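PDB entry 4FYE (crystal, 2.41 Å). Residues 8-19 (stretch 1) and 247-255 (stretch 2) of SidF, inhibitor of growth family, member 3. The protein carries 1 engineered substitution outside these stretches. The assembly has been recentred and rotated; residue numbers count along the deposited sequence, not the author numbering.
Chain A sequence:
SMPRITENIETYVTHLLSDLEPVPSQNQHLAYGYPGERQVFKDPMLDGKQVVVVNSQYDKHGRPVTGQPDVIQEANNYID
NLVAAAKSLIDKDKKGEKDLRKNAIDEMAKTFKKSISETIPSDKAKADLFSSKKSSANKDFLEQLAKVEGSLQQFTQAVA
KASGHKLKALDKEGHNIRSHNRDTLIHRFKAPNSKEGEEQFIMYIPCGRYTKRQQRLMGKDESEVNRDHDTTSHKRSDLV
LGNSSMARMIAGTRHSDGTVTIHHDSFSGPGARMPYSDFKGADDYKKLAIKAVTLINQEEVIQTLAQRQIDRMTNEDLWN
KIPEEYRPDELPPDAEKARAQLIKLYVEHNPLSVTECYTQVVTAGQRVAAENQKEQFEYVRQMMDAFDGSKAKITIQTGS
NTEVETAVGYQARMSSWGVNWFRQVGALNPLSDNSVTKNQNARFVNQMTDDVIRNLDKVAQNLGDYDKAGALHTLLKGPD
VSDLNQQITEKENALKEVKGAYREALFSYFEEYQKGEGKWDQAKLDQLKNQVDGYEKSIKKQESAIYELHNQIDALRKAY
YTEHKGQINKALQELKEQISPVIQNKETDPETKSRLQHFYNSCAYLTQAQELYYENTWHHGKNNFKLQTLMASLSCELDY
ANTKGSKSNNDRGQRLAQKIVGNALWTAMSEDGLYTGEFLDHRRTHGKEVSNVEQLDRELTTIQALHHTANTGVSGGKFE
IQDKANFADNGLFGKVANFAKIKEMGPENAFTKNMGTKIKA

Stretch 1 (8-19) NIETYVTHLLSD
Stretch 2, residues 247-255: ARMIAGTRH

How do the two backbones lie against each other? Residues 9-16 form a helix and residues 247-254 an extended strand; their axes approach to 10.7 Å, with 62° between their N-to-C directions. Asn8 holds the N-cap position. The helix then runs on regular i to i+4 bonds, such as Val13 N to Ile9 O at 2.8 Å; it ends at Leu16 (phi/psi -65/-28), and Leu17 follows in the loop at -94/5. Two pairs set the register: Val13 CA lies 8.3 Å from Ile250 CA, and Leu17 CA lies 8.2 Å from Arg254 CA.

Which side chains fill the space between them? Ile9 and Val13 on the helix and Leu17 just beyond it, spaced four apart, all point toward the strand, as do Arg248, Ile250 and Arg254, drawn from alternate strand positions. Gly252 shares that strand face but has no side chain to contribute. At the centre, Ile250 (chi1 -48°, m; chi2 -76°, m) places its CD1 4.1 Å from Ile9 CD1 and its CG2 4.2 Å from Val13 CG2. Val13 is t, with chi1 165°. Ile9 has chi1 at -130°, between wells, with chi2 -46° (m). These branched aliphatic residues suit a buried contact; in all, 270 Å² is covered, both sides summed.

Why can an arginine sit beside Ile9? Arg248 leaves the strand with chi1 175° (t), bends at chi2 80° (p), extends again at chi3 169° (t) and turns at chi4 -85°. Ile9 CD1 lies over one face of its guanidinium. The shortest approach, a tight 3.1 Å, is from Arg248 NH2 to Ile9 CG1. The flat face of the group accepts an aliphatic neighbour, and its NE, NH1 and NH2 are hydrogen-bonded elsewhere in the structure, so the buried charge does not lack polar partners.

What closes the contact beyond the helix's C-terminal end? Arg254 reaches out nearly fully extended, with chi1 to chi3 all t (-170°, -166°, -167°) and chi4 -105°. Its NE comes 3.9 Å from Leu17 CB and its NH2 3.5 Å from Leu17 O, while Ser18 CA lies at the guanidinium edge, 4.3 Å from Arg254 NH2. Leu17 (chi1 -69°, m; chi2 165°, t) is buried, whereas Arg254 is partly exposed, and its long chain carries the guanidinium as far as Leu17 and Ser18. Ser18, at chi1 65° (p), turns its hydroxyl back to the helix, OG donating to His15 O at 2.7 Å. No hydrogen bond joins the stretches; packing holds them together.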

# COMPACT_ATOMS: atom_id res chain seq x y z
N ASN A 8 20.79 0.56 -3.69
CA ASN A 8 20.33 1.29 -2.56
C ASN A 8 19.13 2.14 -3.01
O ASN A 8 19.16 2.72 -4.08
CB ASN A 8 21.49 2.15 -2.09
CG ASN A 8 21.11 3.09 -1.02
OD1 ASN A 8 21.14 2.74 0.16
ND2 ASN A 8 20.70 4.28 -1.40
N ILE A 9 18.07 2.18 -2.20
CA ILE A 9 16.85 2.87 -2.57
C ILE A 9 17.13 4.35 -2.89
O ILE A 9 16.69 4.85 -3.94
CB ILE A 9 15.78 2.68 -1.46
CG1 ILE A 9 14.43 2.22 -2.03
CG2 ILE A 9 15.75 3.80 -0.40
CD1 ILE A 9 13.91 2.90 -3.25
N GLU A 10 17.89 5.04 -2.04
CA GLU A 10 18.16 6.42 -2.26
C GLU A 10 18.89 6.61 -3.58
O GLU A 10 18.55 7.55 -4.34
CB GLU A 10 18.97 7.08 -1.13
CG GLU A 10 19.01 8.59 -1.33
CD GLU A 10 19.92 9.39 -0.37
OE1 GLU A 10 20.50 10.43 -0.83
OE2 GLU A 10 20.03 9.00 0.82
N THR A 11 19.89 5.77 -3.89
CA THR A 11 20.62 6.04 -5.12
C THR A 11 19.69 5.78 -6.31
O THR A 11 19.56 6.58 -7.22
CB THR A 11 21.99 5.34 -5.26
OG1 THR A 11 21.81 4.14 -6.00
CG2 THR A 11 22.66 5.02 -3.92
N TYR A 12 18.99 4.67 -6.28
CA TYR A 12 17.95 4.48 -7.27
C TYR A 12 16.94 5.64 -7.45
O TYR A 12 16.69 6.08 -8.58
CB TYR A 12 17.22 3.19 -7.05
CG TYR A 12 16.31 2.78 -8.17
CD1 TYR A 12 16.72 2.82 -9.52
CD2 TYR A 12 15.06 2.29 -7.90
CE1 TYR A 12 15.88 2.39 -10.56
CE2 TYR A 12 14.22 1.84 -8.91
CZ TYR A 12 14.63 1.89 -10.23
OH TYR A 12 13.73 1.46 -11.19
N VAL A 13 16.39 6.16 -6.37
CA VAL A 13 15.38 7.23 -6.49
C VAL A 13 16.02 8.47 -7.14
O VAL A 13 15.37 9.19 -7.96
CB VAL A 13 14.87 7.58 -5.09
CG1 VAL A 13 14.13 8.89 -5.10
CG2 VAL A 13 14.05 6.39 -4.49
N THR A 14 17.29 8.70 -6.82
CA THR A 14 18.03 9.80 -7.36
C THR A 14 18.22 9.63 -8.86
O THR A 14 18.01 10.58 -9.61
CB THR A 14 19.41 9.87 -6.73
OG1 THR A 14 19.26 10.17 -5.33
CG2 THR A 14 20.23 10.95 -7.41
N HIS A 15 18.62 8.46 -9.31
CA HIS A 15 18.71 8.26 -10.76
C HIS A 15 17.38 8.49 -11.45
O HIS A 15 17.31 9.04 -12.51
CB HIS A 15 19.27 6.90 -11.08
CG HIS A 15 20.75 6.83 -10.93
ND1 HIS A 15 21.59 6.97 -11.99
CD2 HIS A 15 21.54 6.71 -9.80
CE1 HIS A 15 22.86 6.90 -11.55
NE2 HIS A 15 22.83 6.74 -10.21
N LEU A 16 16.29 8.09 -10.79
CA LEU A 16 14.96 8.14 -11.35
C LEU A 16 14.52 9.55 -11.61
O LEU A 16 13.71 9.77 -12.47
CB LEU A 16 13.96 7.45 -10.42
CG LEU A 16 13.93 5.94 -10.60
CD1 LEU A 16 13.12 5.19 -9.49
CD2 LEU A 16 13.39 5.65 -11.98
N LEU A 17 15.02 10.49 -10.84
CA LEU A 17 14.59 11.86 -10.94
C LEU A 17 15.48 12.67 -11.86
O LEU A 17 15.31 13.86 -11.97
CB LEU A 17 14.54 12.50 -9.55
CG LEU A 17 13.40 11.85 -8.78
CD1 LEU A 17 13.49 12.14 -7.30
CD2 LEU A 17 12.08 12.27 -9.38
N SER A 18 16.44 12.04 -12.52
CA SER A 18 17.41 12.80 -13.32
C SER A 18 16.98 12.79 -14.80
O SER A 18 15.80 12.51 -15.12
CB SER A 18 18.82 12.21 -13.15
OG SER A 18 18.88 10.89 -13.68
N ASP A 19 17.93 13.07 -15.70
CA ASP A 19 17.60 13.21 -17.10
C ASP A 19 17.46 11.86 -17.74
O ASP A 19 18.45 11.18 -17.93
CB ASP A 19 18.64 14.06 -17.84
CG ASP A 19 18.04 15.36 -18.37
OD1 ASP A 19 17.03 15.83 -17.79
OD2 ASP A 19 18.55 15.92 -19.36
N ALA A 247 3.40 -2.14 -4.62
CA ALA A 247 4.39 -1.19 -5.02
C ALA A 247 5.03 -0.55 -3.80
O ALA A 247 4.41 -0.44 -2.72
CB ALA A 247 3.71 -0.09 -5.88
N ARG A 248 6.24 -0.07 -4.00
CA ARG A 248 7.00 0.58 -2.98
C ARG A 248 6.67 2.05 -3.21
O ARG A 248 6.80 2.58 -4.34
CB ARG A 248 8.49 0.33 -3.23
CG ARG A 248 9.42 1.08 -2.28
CD ARG A 248 9.50 0.28 -0.92
NE ARG A 248 10.57 0.84 -0.15
CZ ARG A 248 11.84 0.48 -0.28
NH1 ARG A 248 12.14 -0.51 -1.10
NH2 ARG A 248 12.79 1.11 0.41
N MET A 249 6.26 2.71 -2.15
CA MET A 249 5.85 4.10 -2.20
C MET A 249 6.91 4.98 -1.51
O MET A 249 7.19 4.83 -0.32
CB MET A 249 4.53 4.27 -1.52
CG MET A 249 4.04 5.70 -1.46
SD MET A 249 2.23 5.71 -1.18
CE MET A 249 2.29 5.66 0.59
N ILE A 250 7.51 5.88 -2.28
CA ILE A 250 8.51 6.78 -1.79
C ILE A 250 8.06 8.22 -2.07
O ILE A 250 7.61 8.53 -3.16
CB ILE A 250 9.76 6.60 -2.57
CG1 ILE A 250 10.12 5.12 -2.68
CG2 ILE A 250 10.86 7.42 -1.91
CD1 ILE A 250 10.71 4.57 -1.41
N ALA A 251 8.23 9.11 -1.10
CA ALA A 251 7.91 10.52 -1.30
C ALA A 251 9.06 11.30 -0.71
O ALA A 251 9.60 10.92 0.31
CB ALA A 251 6.62 10.87 -0.59
N GLY A 252 9.45 12.37 -1.36
CA GLY A 252 10.41 13.22 -0.74
C GLY A 252 10.66 14.54 -1.41
O GLY A 252 9.80 15.02 -2.21
N THR A 253 11.81 15.16 -1.06
CA THR A 253 12.17 16.39 -1.72
C THR A 253 13.44 16.22 -2.51
O THR A 253 14.36 15.48 -2.08
CB THR A 253 12.16 17.69 -0.84
OG1 THR A 253 13.46 18.19 -0.61
CG2 THR A 253 11.44 17.62 0.40
N ARG A 254 13.48 16.87 -3.68
CA ARG A 254 14.69 16.91 -4.51
C ARG A 254 15.44 18.25 -4.38
O ARG A 254 14.85 19.33 -4.62
CB ARG A 254 14.35 16.67 -5.98
CG ARG A 254 15.57 16.45 -6.87
CD ARG A 254 15.10 16.59 -8.29
NE ARG A 254 16.01 16.12 -9.31
CZ ARG A 254 16.73 16.93 -10.06
NH1 ARG A 254 16.67 18.24 -9.84
NH2 ARG A 254 17.52 16.44 -11.01
N HIS A 255 16.72 18.20 -4.03
CA HIS A 255 17.45 19.45 -3.73
C HIS A 255 17.95 20.05 -5.01
O HIS A 255 18.00 19.33 -6.02
CB HIS A 255 18.51 19.24 -2.66
CG HIS A 255 17.95 18.64 -1.41
ND1 HIS A 255 17.11 19.32 -0.59
CD2 HIS A 255 18.03 17.35 -0.90
CE1 HIS A 255 16.71 18.52 0.42
NE2 HIS A 255 17.29 17.32 0.25